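Local coordinates for formate dehydrogenase subunit beta (Desulfovibrio gigas, PDB 1H0H), which serves as the electron-transfer subunit of a formate dehydrogenase, holding three [4Fe-4S] clusters for the reversible oxidation of formate to carbon dioxide, at residues D64-I76 and V195-H209. Residues are numbered along the deposited sequence; the frame is centred on the assembly and turned at random.
Sequences DWLFFPDQCRHCI and VRVIFLTAHNPKLYH. With SF4 (iron/sulfur cluster), chain N; SF4 (iron/sulfur cluster), chain M.
F68 and F199 meet as a face-to-face stack, their centroids 4.1 Å apart and their planes 18° from parallel, where strand 64-70 packs antiparallel on strand 197-201 of another sheet. Flat, apolar rings suit a buried seam between two sheets. H209 CB lies over the other face of F68, and T201 CG2 touches its edge. P69 O lies at the edge of F199, 3.5 Å from F199 CE2; its hydrogen bond comes from K50.

R73 can be followed outward from the backbone. Its CB rests against V195 CG1 at 3.6 Å; CG, turned beside the backbone N (chi1 -54°), passes S4 of the chain N cluster. The bend at chi2 then carries CD and NE to F199 CE1, which lies over one face of the guanidinium. At the tip, NH1 forms a salt bridge with D70 OD1 at 2.9 Å, though its hydrogen-bond angle is poor, and a weak bond to Q71 O, while NH2 has a weak bond to A212 O. Arginine suits this course, with a long apolar shank to pass valine and ring and a charged end for D70, whose OD2 pairs with R53.

Back on the main chain, R73 O accepts from R196 N and V197 N, tying the cluster-binding loop to the start of strand 197-201. In that loop C72 SG binds FE2 and C75 SG binds FE3, each at 2.3 Å.

At the far end the flat faces of Y208 take T201 CG2 and L66 CB, while its OH accepts from A202 N at 3.0 Å; water 1 bridges D64 OD2 and H203 NE2. Apolar packing and two N-H donors on R73 O thus back the loop carrying two cluster ligands, consistent with its being held against strand 197-201.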
loop_
_atom_site.group_PDB
_atom_site.type_symbol
_atom_site.label_atom_id
_atom_site.label_comp_id
_atom_site.label_asym_id
_atom_site.label_seq_id
_atom_site.Cartn_x
_atom_site.Cartn_y
_atom_site.Cartn_z
ATOM N N ASP B 64 -24.065 11.403 5.581
ATOM C CA ASP B 64 -22.864 11.851 6.231
ATOM C C ASP B 64 -22.569 10.815 7.311
ATOM O O ASP B 64 -23.408 9.980 7.625
ATOM C CB ASP B 64 -23.080 13.221 6.848
ATOM C CG ASP B 64 -21.791 14.002 7.023
ATOM O OD1 ASP B 64 -20.666 13.412 7.071
ATOM O OD2 ASP B 64 -21.814 15.234 7.130
ATOM N N TRP B 65 -21.364 10.848 7.853
ATOM C CA TRP B 65 -20.970 9.920 8.890
ATOM C C TRP B 65 -20.243 10.742 9.938
ATOM O O TRP B 65 -19.151 11.271 9.686
ATOM C CB TRP B 65 -20.051 8.867 8.287
ATOM C CG TRP B 65 -19.993 7.570 8.984
ATOM C CD1 TRP B 65 -20.607 7.215 10.147
ATOM C CD2 TRP B 65 -19.228 6.430 8.564
ATOM N NE1 TRP B 65 -20.289 5.915 10.460
ATOM C CE2 TRP B 65 -19.450 5.409 9.496
ATOM C CE3 TRP B 65 -18.379 6.171 7.460
ATOM C CZ2 TRP B 65 -18.856 4.140 9.378
ATOM C CZ3 TRP B 65 -17.804 4.917 7.332
ATOM C CH2 TRP B 65 -18.034 3.919 8.292
ATOM N N LEU B 66 -20.868 10.850 11.101
ATOM C CA LEU B 66 -20.409 11.732 12.165
ATOM C C LEU B 66 -19.654 10.996 13.231
ATOM O O LEU B 66 -20.126 9.994 13.758
ATOM C CB LEU B 66 -21.589 12.467 12.812
ATOM C CG LEU B 66 -22.477 13.220 11.822
ATOM C CD1 LEU B 66 -23.600 13.985 12.538
ATOM C CD2 LEU B 66 -21.640 14.164 10.947
ATOM N N PHE B 67 -18.497 11.535 13.568
ATOM C CA PHE B 67 -17.593 10.912 14.509
ATOM C C PHE B 67 -17.412 11.773 15.767
ATOM O O PHE B 67 -17.324 12.990 15.678
ATOM C CB PHE B 67 -16.240 10.689 13.837
ATOM C CG PHE B 67 -16.320 9.960 12.512
ATOM C CD1 PHE B 67 -17.110 8.838 12.368
ATOM C CD2 PHE B 67 -15.595 10.396 11.412
ATOM C CE1 PHE B 67 -17.191 8.174 11.149
ATOM C CE2 PHE B 67 -15.674 9.734 10.192
ATOM C CZ PHE B 67 -16.455 8.605 10.063
ATOM N N PHE B 68 -17.294 11.110 16.909
ATOM C CA PHE B 68 -17.155 11.754 18.214
ATOM C C PHE B 68 -16.220 10.918 19.091
ATOM O O PHE B 68 -16.614 9.875 19.615
ATOM C CB PHE B 68 -18.550 11.821 18.857
ATOM C CG PHE B 68 -18.682 12.833 19.943
ATOM C CD1 PHE B 68 -18.968 14.165 19.644
ATOM C CD2 PHE B 68 -18.586 12.460 21.264
ATOM C CE1 PHE B 68 -19.114 15.127 20.679
ATOM C CE2 PHE B 68 -18.716 13.406 22.281
ATOM C CZ PHE B 68 -18.984 14.733 21.988
ATOM N N PRO B 69 -14.975 11.347 19.246
ATOM C CA PRO B 69 -13.984 10.600 20.050
ATOM C C PRO B 69 -14.169 10.944 21.531
ATOM O O PRO B 69 -13.460 11.778 22.096
ATOM C CB PRO B 69 -12.637 11.134 19.556
ATOM C CG PRO B 69 -12.908 12.374 18.835
ATOM C CD PRO B 69 -14.410 12.551 18.632
ATOM N N ASP B 70 -15.104 10.229 22.146
ATOM C CA ASP B 70 -15.606 10.509 23.473
ATOM C C ASP B 70 -14.608 10.163 24.582
ATOM O O ASP B 70 -13.814 9.237 24.453
ATOM C CB ASP B 70 -16.916 9.733 23.629
ATOM C CG ASP B 70 -17.837 10.343 24.617
ATOM O OD1 ASP B 70 -17.466 11.352 25.257
ATOM O OD2 ASP B 70 -18.960 9.853 24.831
ATOM N N GLN B 71 -14.621 10.967 25.633
ATOM C CA GLN B 71 -13.801 10.773 26.812
ATOM C C GLN B 71 -14.375 11.729 27.874
ATOM O O GLN B 71 -15.174 12.610 27.559
ATOM C CB GLN B 71 -12.332 11.139 26.537
ATOM C CG GLN B 71 -12.177 12.610 26.200
ATOM C CD GLN B 71 -10.722 13.075 25.970
ATOM O OE1 GLN B 71 -10.294 13.254 24.828
ATOM N NE2 GLN B 71 -9.985 13.302 27.055
ATOM N N CYS B 72 -13.925 11.568 29.114
ATOM C CA CYS B 72 -14.316 12.459 30.206
ATOM C C CYS B 72 -14.089 13.924 29.803
ATOM O O CYS B 72 -13.094 14.237 29.152
ATOM C CB CYS B 72 -13.479 12.155 31.433
ATOM S SG CYS B 72 -13.644 13.366 32.747
ATOM N N ARG B 73 -14.975 14.819 30.218
ATOM C CA ARG B 73 -14.849 16.234 29.842
ATOM C C ARG B 73 -13.962 17.036 30.786
ATOM O O ARG B 73 -13.720 18.194 30.544
ATOM C CB ARG B 73 -16.216 16.900 29.847
ATOM C CG ARG B 73 -17.243 16.184 28.996
ATOM C CD ARG B 73 -16.947 16.154 27.479
ATOM N NE ARG B 73 -18.165 15.784 26.768
ATOM C CZ ARG B 73 -18.580 14.532 26.602
ATOM N NH1 ARG B 73 -17.868 13.504 27.099
ATOM N NH2 ARG B 73 -19.704 14.313 25.946
ATOM N N HIS B 74 -13.548 16.412 31.879
ATOM C CA HIS B 74 -12.795 17.090 32.923
ATOM C C HIS B 74 -13.470 18.400 33.309
ATOM O O HIS B 74 -12.893 19.494 33.217
ATOM C CB HIS B 74 -11.321 17.213 32.538
ATOM C CG HIS B 74 -10.642 15.891 32.504
ATOM N ND1 HIS B 74 -10.096 15.310 33.627
ATOM C CD2 HIS B 74 -10.517 14.980 31.506
ATOM C CE1 HIS B 74 -9.619 14.119 33.317
ATOM N NE2 HIS B 74 -9.844 13.902 32.029
ATOM N N CYS B 75 -14.733 18.245 33.698
ATOM C CA CYS B 75 -15.584 19.348 34.152
ATOM C C CYS B 75 -14.869 20.296 35.092
ATOM O O CYS B 75 -14.166 19.873 36.022
ATOM C CB CYS B 75 -16.816 18.782 34.850
ATOM S SG CYS B 75 -17.885 17.844 33.747
ATOM N N ILE B 76 -15.049 21.593 34.856
ATOM C CA ILE B 76 -14.406 22.592 35.685
ATOM C C ILE B 76 -14.845 22.453 37.144
ATOM O O ILE B 76 -14.042 22.593 38.076
ATOM C CB ILE B 76 -14.717 23.982 35.116
ATOM C CG1 ILE B 76 -13.962 24.139 33.782
ATOM C CG2 ILE B 76 -14.330 25.090 36.106
ATOM C CD1 ILE B 76 -14.446 25.311 32.977
ATOM N N VAL B 195 -16.700 22.774 30.756
ATOM C CA VAL B 195 -15.805 21.621 30.677
ATOM C C VAL B 195 -14.410 21.983 30.184
ATOM O O VAL B 195 -14.205 23.051 29.632
ATOM C CB VAL B 195 -16.389 20.545 29.732
ATOM C CG1 VAL B 195 -17.803 20.166 30.184
ATOM C CG2 VAL B 195 -16.424 21.042 28.300
ATOM N N ARG B 196 -13.453 21.080 30.380
ATOM C CA ARG B 196 -12.105 21.314 29.870
ATOM C C ARG B 196 -11.865 20.642 28.515
ATOM O O ARG B 196 -11.012 21.073 27.743
ATOM C CB ARG B 196 -11.051 20.870 30.885
ATOM C CG ARG B 196 -10.995 21.776 32.118
ATOM C CD ARG B 196 -10.087 21.225 33.209
ATOM N NE ARG B 196 -10.122 22.097 34.361
ATOM C CZ ARG B 196 -9.459 23.242 34.426
ATOM N NH1 ARG B 196 -8.708 23.599 33.400
ATOM N NH2 ARG B 196 -9.546 24.034 35.504
ATOM N N VAL B 197 -12.618 19.593 28.224
ATOM C CA VAL B 197 -12.539 18.957 26.923
ATOM C C VAL B 197 -13.665 19.538 26.073
ATOM O O VAL B 197 -14.840 19.164 26.233
ATOM C CB VAL B 197 -12.658 17.415 27.025
ATOM C CG1 VAL B 197 -12.567 16.773 25.639
ATOM C CG2 VAL B 197 -11.555 16.841 27.899
ATOM N N ILE B 198 -13.316 20.449 25.162
ATOM C CA ILE B 198 -14.325 21.147 24.377
ATOM C C ILE B 198 -14.509 20.579 22.953
ATOM O O ILE B 198 -13.602 20.701 22.125
ATOM C CB ILE B 198 -14.009 22.655 24.274
ATOM C CG1 ILE B 198 -13.808 23.290 25.658
ATOM C CG2 ILE B 198 -15.148 23.372 23.491
ATOM C CD1 ILE B 198 -13.222 24.730 25.616
ATOM N N PHE B 199 -15.658 19.953 22.677
ATOM C CA PHE B 199 -15.946 19.437 21.329
ATOM C C PHE B 199 -16.677 20.447 20.440
ATOM O O PHE B 199 -17.623 21.122 20.889
ATOM C CB PHE B 199 -16.822 18.198 21.356
ATOM C CG PHE B 199 -16.209 17.015 22.024
ATOM C CD1 PHE B 199 -16.269 16.887 23.397
ATOM C CD2 PHE B 199 -15.630 15.988 21.269
ATOM C CE1 PHE B 199 -15.760 15.783 24.007
ATOM C CE2 PHE B 199 -15.102 14.875 21.879
ATOM C CZ PHE B 199 -15.152 14.780 23.258
ATOM N N LEU B 200 -16.217 20.551 19.195
ATOM C CA LEU B 200 -16.901 21.310 18.168
ATOM C C LEU B 200 -17.646 20.304 17.322
ATOM O O LEU B 200 -17.068 19.281 16.927
ATOM C CB LEU B 200 -15.916 22.075 17.275
ATOM C CG LEU B 200 -16.518 22.709 16.009
ATOM C CD1 LEU B 200 -17.574 23.763 16.370
ATOM C CD2 LEU B 200 -15.470 23.348 15.129
ATOM N N THR B 201 -18.930 20.554 17.091
ATOM C CA THR B 201 -19.727 19.731 16.188
ATOM C C THR B 201 -20.256 20.618 15.099
ATOM O O THR B 201 -20.419 21.824 15.306
ATOM C CB THR B 201 -20.881 19.006 16.906
ATOM O OG1 THR B 201 -21.648 19.924 17.712
ATOM C CG2 THR B 201 -20.335 17.966 17.858
ATOM N N ALA B 202 -20.517 20.033 13.932
ATOM C CA ALA B 202 -20.995 20.801 12.800
ATOM C C ALA B 202 -22.523 20.805 12.713
ATOM O O ALA B 202 -23.090 21.522 11.919
ATOM C CB ALA B 202 -20.381 20.273 11.500
ATOM N N HIS B 203 -23.164 19.982 13.531
ATOM C CA HIS B 203 -24.612 19.861 13.538
ATOM C C HIS B 203 -25.056 19.597 14.963
ATOM O O HIS B 203 -24.230 19.487 15.860
ATOM C CB HIS B 203 -25.053 18.677 12.657
ATOM C CG HIS B 203 -24.353 18.623 11.342
ATOM N ND1 HIS B 203 -24.862 19.204 10.206
ATOM C CD2 HIS B 203 -23.162 18.085 10.992
ATOM C CE1 HIS B 203 -24.022 19.016 9.204
ATOM N NE2 HIS B 203 -22.983 18.336 9.656
ATOM N N ASN B 204 -26.361 19.496 15.162
ATOM C CA ASN B 204 -26.917 19.137 16.453
ATOM C C ASN B 204 -26.069 18.056 17.147
ATOM O O ASN B 204 -25.901 16.962 16.611
ATOM C CB ASN B 204 -28.324 18.607 16.228
ATOM C CG ASN B 204 -28.954 18.056 17.484
ATOM O OD1 ASN B 204 -28.442 18.247 18.582
ATOM N ND2 ASN B 204 -30.098 17.362 17.320
ATOM N N PRO B 205 -25.483 18.405 18.294
ATOM C CA PRO B 205 -24.664 17.500 19.117
ATOM C C PRO B 205 -25.225 16.094 19.324
ATOM O O PRO B 205 -24.472 15.101 19.328
ATOM C CB PRO B 205 -24.598 18.240 20.463
ATOM C CG PRO B 205 -24.603 19.667 20.098
ATOM C CD PRO B 205 -25.491 19.775 18.847
ATOM N N LYS B 206 -26.542 16.011 19.460
ATOM C CA LYS B 206 -27.219 14.749 19.687
ATOM C C LYS B 206 -27.184 13.816 18.461
ATOM O O LYS B 206 -27.497 12.626 18.555
ATOM C CB LYS B 206 -28.635 15.003 20.222
ATOM C CG LYS B 206 -28.643 15.469 21.697
ATOM C CD LYS B 206 -30.055 15.802 22.185
ATOM C CE LYS B 206 -30.079 16.210 23.644
ATOM N NZ LYS B 206 -28.999 17.196 23.996
ATOM N N LEU B 207 -26.802 14.351 17.316
ATOM C CA LEU B 207 -26.621 13.524 16.122
ATOM C C LEU B 207 -25.264 12.827 16.218
ATOM O O LEU B 207 -25.025 11.810 15.560
ATOM C CB LEU B 207 -26.685 14.369 14.854
ATOM C CG LEU B 207 -28.059 14.958 14.583
ATOM C CD1 LEU B 207 -28.019 15.895 13.419
ATOM C CD2 LEU B 207 -29.037 13.832 14.347
ATOM N N TYR B 208 -24.383 13.362 17.048
ATOM C CA TYR B 208 -23.080 12.720 17.273
ATOM C C TYR B 208 -23.146 11.730 18.426
ATOM O O TYR B 208 -22.596 10.623 18.352
ATOM C CB TYR B 208 -21.989 13.744 17.580
ATOM C CG TYR B 208 -21.610 14.644 16.423
ATOM C CD1 TYR B 208 -22.467 15.659 15.984
ATOM C CD2 TYR B 208 -20.385 14.496 15.786
ATOM C CE1 TYR B 208 -22.116 16.485 14.924
ATOM C CE2 TYR B 208 -20.012 15.338 14.734
ATOM C CZ TYR B 208 -20.877 16.323 14.302
ATOM O OH TYR B 208 -20.504 17.141 13.241
ATOM N N HIS B 209 -23.816 12.127 19.498
ATOM C CA HIS B 209 -23.915 11.273 20.678
ATOM C C HIS B 209 -24.983 11.836 21.584
ATOM O O HIS B 209 -25.087 13.061 21.739
ATOM C CB HIS B 209 -22.569 11.221 21.410
ATOM C CG HIS B 209 -22.581 10.384 22.645
ATOM N ND1 HIS B 209 -23.187 9.150 22.697
ATOM C CD2 HIS B 209 -22.062 10.606 23.879
ATOM C CE1 HIS B 209 -23.024 8.634 23.903
ATOM N NE2 HIS B 209 -22.354 9.503 24.643
HETATM FE FE1 SF4 N . -18.461 13.087 34.143
HETATM FE FE2 SF4 N . -15.761 13.385 33.663
HETATM FE FE3 SF4 N . -17.416 15.639 34.287
HETATM FE FE4 SF4 N . -16.868 13.750 36.229
HETATM S S1 SF4 N . -15.319 15.228 35.215
HETATM S S2 SF4 N . -18.850 14.589 35.826
HETATM S S3 SF4 N . -16.777 11.778 34.927
HETATM S S4 SF4 N . -17.491 14.253 32.355
HETATM FE FE1 SF4 M . -5.109 10.273 28.062
HETATM FE FE2 SF4 M . -6.734 10.781 25.904
HETATM FE FE3 SF4 M . -7.784 10.709 28.466
HETATM FE FE4 SF4 M . -6.946 8.398 27.223
HETATM S S1 SF4 M . -8.635 9.843 26.555
HETATM S S2 SF4 M . -6.538 9.096 29.371
HETATM S S3 SF4 M . -5.216 9.050 26.010
HETATM S S4 SF4 M . -6.230 12.220 27.808
HETATM O O HOH W 1 -20.933 17.352 8.212
HETATM O O HOH W 2 -20.453 10.152 16.569
HETATM O O HOH W 3 -11.603 20.445 36.154
HETATM O O HOH W 4 -11.389 23.594 37.689
#